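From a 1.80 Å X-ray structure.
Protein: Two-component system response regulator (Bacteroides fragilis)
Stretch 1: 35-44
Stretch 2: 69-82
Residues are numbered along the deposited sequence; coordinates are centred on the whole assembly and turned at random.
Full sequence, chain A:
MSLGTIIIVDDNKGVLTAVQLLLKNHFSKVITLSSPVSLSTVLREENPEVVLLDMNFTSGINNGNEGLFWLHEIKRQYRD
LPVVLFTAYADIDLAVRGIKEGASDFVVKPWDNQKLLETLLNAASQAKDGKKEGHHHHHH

Stretch 1, residues 35-44: SPVSLSTVLR
Stretch 2 (69-82) FWLHEIKRQYRDLP

How do the two backbones lie? Residues 36-44 form a helix that runs on later in the chain, and residues 69-77 close a helix begun earlier. Their N-to-C directions differ by 30°, with a signed crossing angle of -30°, and the axes come no closer than 12.1 Å; side chains from both stretches meet in the space between. The register is set by CA of Pro36 lying 8.9 Å from CA of Trp70 and CA of Leu43 lying 8.4 Å from CA of Tyr78.

What shapes the ends? Ser35, extended at phi/psi -115/129 with chi1 t, caps the first helix: Ser38 N donates to Ser35 OG at 3.0 Å. Tyr78, at -122/76, leaves helical geometry and opens a type I turn to Leu81, closed by Leu81 N to Tyr78 O at 3.0 Å. Lys75 NZ reaches forward to Leu81 O at 2.7 Å, tying the turn to the helix.

Which side chains fill the space between? Leu43 (m, t) buries the most area and touches three partners: its CB lies 3.6 Å from Tyr78 CE2, its CD1 4.1 Å from Ile74 CG1 and its CD2 3.8 Å from Leu81 CD2. Ile74 is m, t; Leu81 is t, p. One turn earlier, Leu39 (t, p) sets CD2 4.2 Å from Ile74 CD1. Beyond it, Pro36 CB approaches Trp70 CH2 obliquely at 3.6 Å, the indole holding chi1 m and chi2 108°.

Does anything polar join the two stretches? No direct hydrogen bond does. Tyr78, with chi1 m and chi2 -84°, brings OH to 3.5 Å from Arg44 N, but the angle is poor. Instead a water bridges the stretches, donating to Ser40 O at 2.8 Å and hydrogen-bonding Tyr78 OH at 2.6 Å.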

# COMPACT_ATOMS: atom_id res chain seq x y z
N SER A 35 4.41 -9.81 6.62
CA SER A 35 5.63 -9.88 7.41
C SER A 35 6.59 -8.71 7.16
O SER A 35 6.95 -8.48 6.02
CB SER A 35 6.36 -11.19 7.06
OG SER A 35 7.75 -11.09 7.37
N PRO A 36 7.06 -8.02 8.22
CA PRO A 36 8.09 -6.99 8.07
C PRO A 36 9.36 -7.53 7.37
O PRO A 36 9.97 -6.83 6.55
CB PRO A 36 8.44 -6.62 9.51
CG PRO A 36 7.30 -7.05 10.32
CD PRO A 36 6.63 -8.17 9.62
N VAL A 37 9.76 -8.75 7.71
CA VAL A 37 10.96 -9.32 7.11
C VAL A 37 10.77 -9.53 5.59
O VAL A 37 11.64 -9.12 4.80
CB VAL A 37 11.43 -10.59 7.86
CG1 VAL A 37 12.69 -11.20 7.20
CG2 VAL A 37 11.73 -10.22 9.33
N SER A 38 9.66 -10.15 5.19
CA SER A 38 9.29 -10.27 3.77
C SER A 38 9.24 -8.92 3.08
O SER A 38 9.71 -8.80 1.96
CB SER A 38 7.93 -10.96 3.59
OG SER A 38 8.00 -12.33 3.99
N LEU A 39 8.64 -7.93 3.73
CA LEU A 39 8.56 -6.58 3.15
C LEU A 39 9.97 -6.04 2.78
O LEU A 39 10.18 -5.53 1.69
CB LEU A 39 7.87 -5.61 4.13
CG LEU A 39 7.62 -4.16 3.65
CD1 LEU A 39 6.94 -4.09 2.29
CD2 LEU A 39 6.83 -3.34 4.68
N SER A 40 10.94 -6.14 3.70
CA SER A 40 12.29 -5.65 3.39
C SER A 40 12.90 -6.31 2.11
O SER A 40 13.48 -5.63 1.23
CB SER A 40 13.17 -5.83 4.63
OG SER A 40 13.48 -7.20 4.82
N THR A 41 12.70 -7.61 1.96
CA THR A 41 13.24 -8.34 0.79
C THR A 41 12.60 -7.85 -0.51
O THR A 41 13.29 -7.42 -1.44
CB THR A 41 13.04 -9.86 0.94
OG1 THR A 41 13.57 -10.28 2.19
CG2 THR A 41 13.72 -10.63 -0.23
N VAL A 42 11.27 -7.84 -0.55
CA VAL A 42 10.58 -7.46 -1.77
C VAL A 42 10.82 -6.02 -2.18
O VAL A 42 10.93 -5.74 -3.37
CB VAL A 42 9.05 -7.85 -1.74
CG1 VAL A 42 8.89 -9.35 -1.36
CG2 VAL A 42 8.30 -7.02 -0.78
N LEU A 43 10.91 -5.09 -1.22
CA LEU A 43 11.21 -3.69 -1.55
C LEU A 43 12.55 -3.54 -2.27
O LEU A 43 12.70 -2.69 -3.15
CB LEU A 43 11.20 -2.80 -0.30
CG LEU A 43 9.87 -2.61 0.41
CD1 LEU A 43 10.06 -1.81 1.71
CD2 LEU A 43 8.85 -1.94 -0.51
N ARG A 44 13.51 -4.36 -1.87
CA ARG A 44 14.87 -4.30 -2.42
C ARG A 44 14.93 -4.92 -3.81
O ARG A 44 15.56 -4.38 -4.72
CB ARG A 44 15.87 -5.05 -1.53
CG ARG A 44 17.34 -4.80 -1.99
CD ARG A 44 18.41 -5.50 -1.14
NE ARG A 44 18.23 -5.16 0.26
CZ ARG A 44 17.65 -5.98 1.11
NH1 ARG A 44 17.29 -7.18 0.68
NH2 ARG A 44 17.47 -5.60 2.37
N PHE A 69 4.34 4.40 11.32
CA PHE A 69 5.72 3.93 11.50
C PHE A 69 6.29 3.30 10.22
O PHE A 69 7.38 3.65 9.76
CB PHE A 69 5.77 2.93 12.65
CG PHE A 69 7.09 2.24 12.76
CD1 PHE A 69 8.14 2.83 13.46
CD2 PHE A 69 7.30 1.04 12.12
CE1 PHE A 69 9.38 2.20 13.54
CE2 PHE A 69 8.54 0.40 12.18
CZ PHE A 69 9.58 1.00 12.90
N TRP A 70 5.53 2.37 9.64
CA TRP A 70 5.98 1.69 8.41
C TRP A 70 6.05 2.61 7.21
O TRP A 70 6.94 2.48 6.36
CB TRP A 70 5.10 0.45 8.15
CG TRP A 70 5.35 -0.60 9.19
CD1 TRP A 70 4.51 -0.98 10.22
CD2 TRP A 70 6.56 -1.34 9.35
NE1 TRP A 70 5.12 -1.96 10.98
CE2 TRP A 70 6.38 -2.19 10.47
CE3 TRP A 70 7.76 -1.40 8.65
CZ2 TRP A 70 7.38 -3.07 10.91
CZ3 TRP A 70 8.75 -2.27 9.08
CH2 TRP A 70 8.56 -3.09 10.20
N LEU A 71 5.13 3.56 7.12
CA LEU A 71 5.21 4.56 6.05
C LEU A 71 6.55 5.26 6.14
O LEU A 71 7.25 5.48 5.14
CB LEU A 71 4.06 5.59 6.21
CG LEU A 71 4.19 6.94 5.49
CD1 LEU A 71 4.07 6.77 3.96
CD2 LEU A 71 3.05 7.84 6.03
N HIS A 72 6.92 5.62 7.36
CA HIS A 72 8.11 6.42 7.55
C HIS A 72 9.35 5.62 7.18
O HIS A 72 10.28 6.14 6.57
CB HIS A 72 8.18 6.89 9.00
CG HIS A 72 9.21 7.94 9.22
ND1 HIS A 72 9.03 9.24 8.79
CD2 HIS A 72 10.42 7.90 9.83
CE1 HIS A 72 10.10 9.96 9.12
NE2 HIS A 72 10.96 9.16 9.74
N GLU A 73 9.36 4.36 7.56
CA GLU A 73 10.55 3.53 7.35
C GLU A 73 10.72 3.22 5.89
O GLU A 73 11.82 3.27 5.36
CB GLU A 73 10.46 2.25 8.19
CG GLU A 73 10.57 2.54 9.69
CD GLU A 73 11.85 3.33 10.05
OE1 GLU A 73 12.92 3.05 9.45
OE2 GLU A 73 11.75 4.23 10.89
N ILE A 74 9.61 2.96 5.20
CA ILE A 74 9.68 2.78 3.76
C ILE A 74 10.20 4.04 3.08
O ILE A 74 11.09 3.98 2.24
CB ILE A 74 8.30 2.39 3.17
CG1 ILE A 74 7.86 1.00 3.67
CG2 ILE A 74 8.31 2.55 1.67
CD1 ILE A 74 6.37 0.64 3.33
N LYS A 75 9.67 5.21 3.44
CA LYS A 75 10.10 6.46 2.78
C LYS A 75 11.55 6.81 3.11
O LYS A 75 12.24 7.45 2.33
CB LYS A 75 9.18 7.64 3.13
CG LYS A 75 7.69 7.43 2.79
CD LYS A 75 7.40 7.11 1.32
CE LYS A 75 7.55 8.34 0.45
NZ LYS A 75 7.10 8.12 -0.94
N ARG A 76 12.02 6.36 4.27
CA ARG A 76 13.40 6.63 4.67
C ARG A 76 14.39 6.03 3.67
O ARG A 76 15.38 6.66 3.30
CB ARG A 76 13.65 6.04 6.05
CG ARG A 76 14.88 6.59 6.76
CD ARG A 76 15.30 5.67 7.91
NE ARG A 76 14.39 5.67 9.06
CZ ARG A 76 14.43 6.56 10.06
NH1 ARG A 76 15.31 7.58 10.07
NH2 ARG A 76 13.57 6.43 11.07
N GLN A 77 14.11 4.80 3.25
CA GLN A 77 14.98 4.07 2.33
C GLN A 77 14.61 4.26 0.85
O GLN A 77 15.50 4.27 -0.02
CB GLN A 77 14.93 2.59 2.65
CG GLN A 77 15.87 1.76 1.79
CD GLN A 77 17.30 1.96 2.20
OE1 GLN A 77 17.59 2.14 3.39
NE2 GLN A 77 18.20 1.95 1.22
N TYR A 78 13.31 4.36 0.57
CA TYR A 78 12.84 4.49 -0.82
C TYR A 78 12.03 5.78 -0.98
O TYR A 78 10.81 5.78 -1.04
CB TYR A 78 12.05 3.22 -1.22
CG TYR A 78 12.80 1.93 -0.95
CD1 TYR A 78 13.73 1.42 -1.86
CD2 TYR A 78 12.60 1.22 0.22
CE1 TYR A 78 14.40 0.24 -1.62
CE2 TYR A 78 13.29 0.03 0.48
CZ TYR A 78 14.19 -0.45 -0.45
OH TYR A 78 14.88 -1.61 -0.22
N ARG A 79 12.76 6.90 -1.05
CA ARG A 79 12.17 8.24 -0.97
C ARG A 79 11.13 8.50 -2.04
O ARG A 79 10.15 9.21 -1.81
CB ARG A 79 13.30 9.28 -1.05
CG ARG A 79 14.10 9.38 0.26
CD ARG A 79 15.63 9.58 0.05
NE ARG A 79 15.97 10.28 -1.19
CZ ARG A 79 17.09 10.98 -1.37
NH1 ARG A 79 17.97 11.09 -0.38
NH2 ARG A 79 17.32 11.58 -2.53
N ASP A 80 11.32 7.90 -3.21
CA ASP A 80 10.42 8.12 -4.33
C ASP A 80 9.36 7.03 -4.56
O ASP A 80 8.58 7.10 -5.52
CB ASP A 80 11.25 8.35 -5.59
CG ASP A 80 12.16 9.58 -5.46
OD1 ASP A 80 11.68 10.64 -4.99
OD2 ASP A 80 13.35 9.47 -5.82
N LEU A 81 9.28 6.05 -3.66
CA LEU A 81 8.30 4.96 -3.82
C LEU A 81 6.94 5.40 -3.27
O LEU A 81 6.83 5.68 -2.07
CB LEU A 81 8.81 3.73 -3.06
CG LEU A 81 7.85 2.54 -2.94
CD1 LEU A 81 7.38 2.10 -4.34
CD2 LEU A 81 8.53 1.41 -2.21
N PRO A 82 5.90 5.52 -4.13
CA PRO A 82 4.58 5.93 -3.61
C PRO A 82 4.02 4.91 -2.63
O PRO A 82 4.05 3.71 -2.92
CB PRO A 82 3.70 5.94 -4.86
CG PRO A 82 4.68 6.19 -6.00
CD PRO A 82 5.89 5.41 -5.61
O HOH W 1 14.30 -3.02 1.84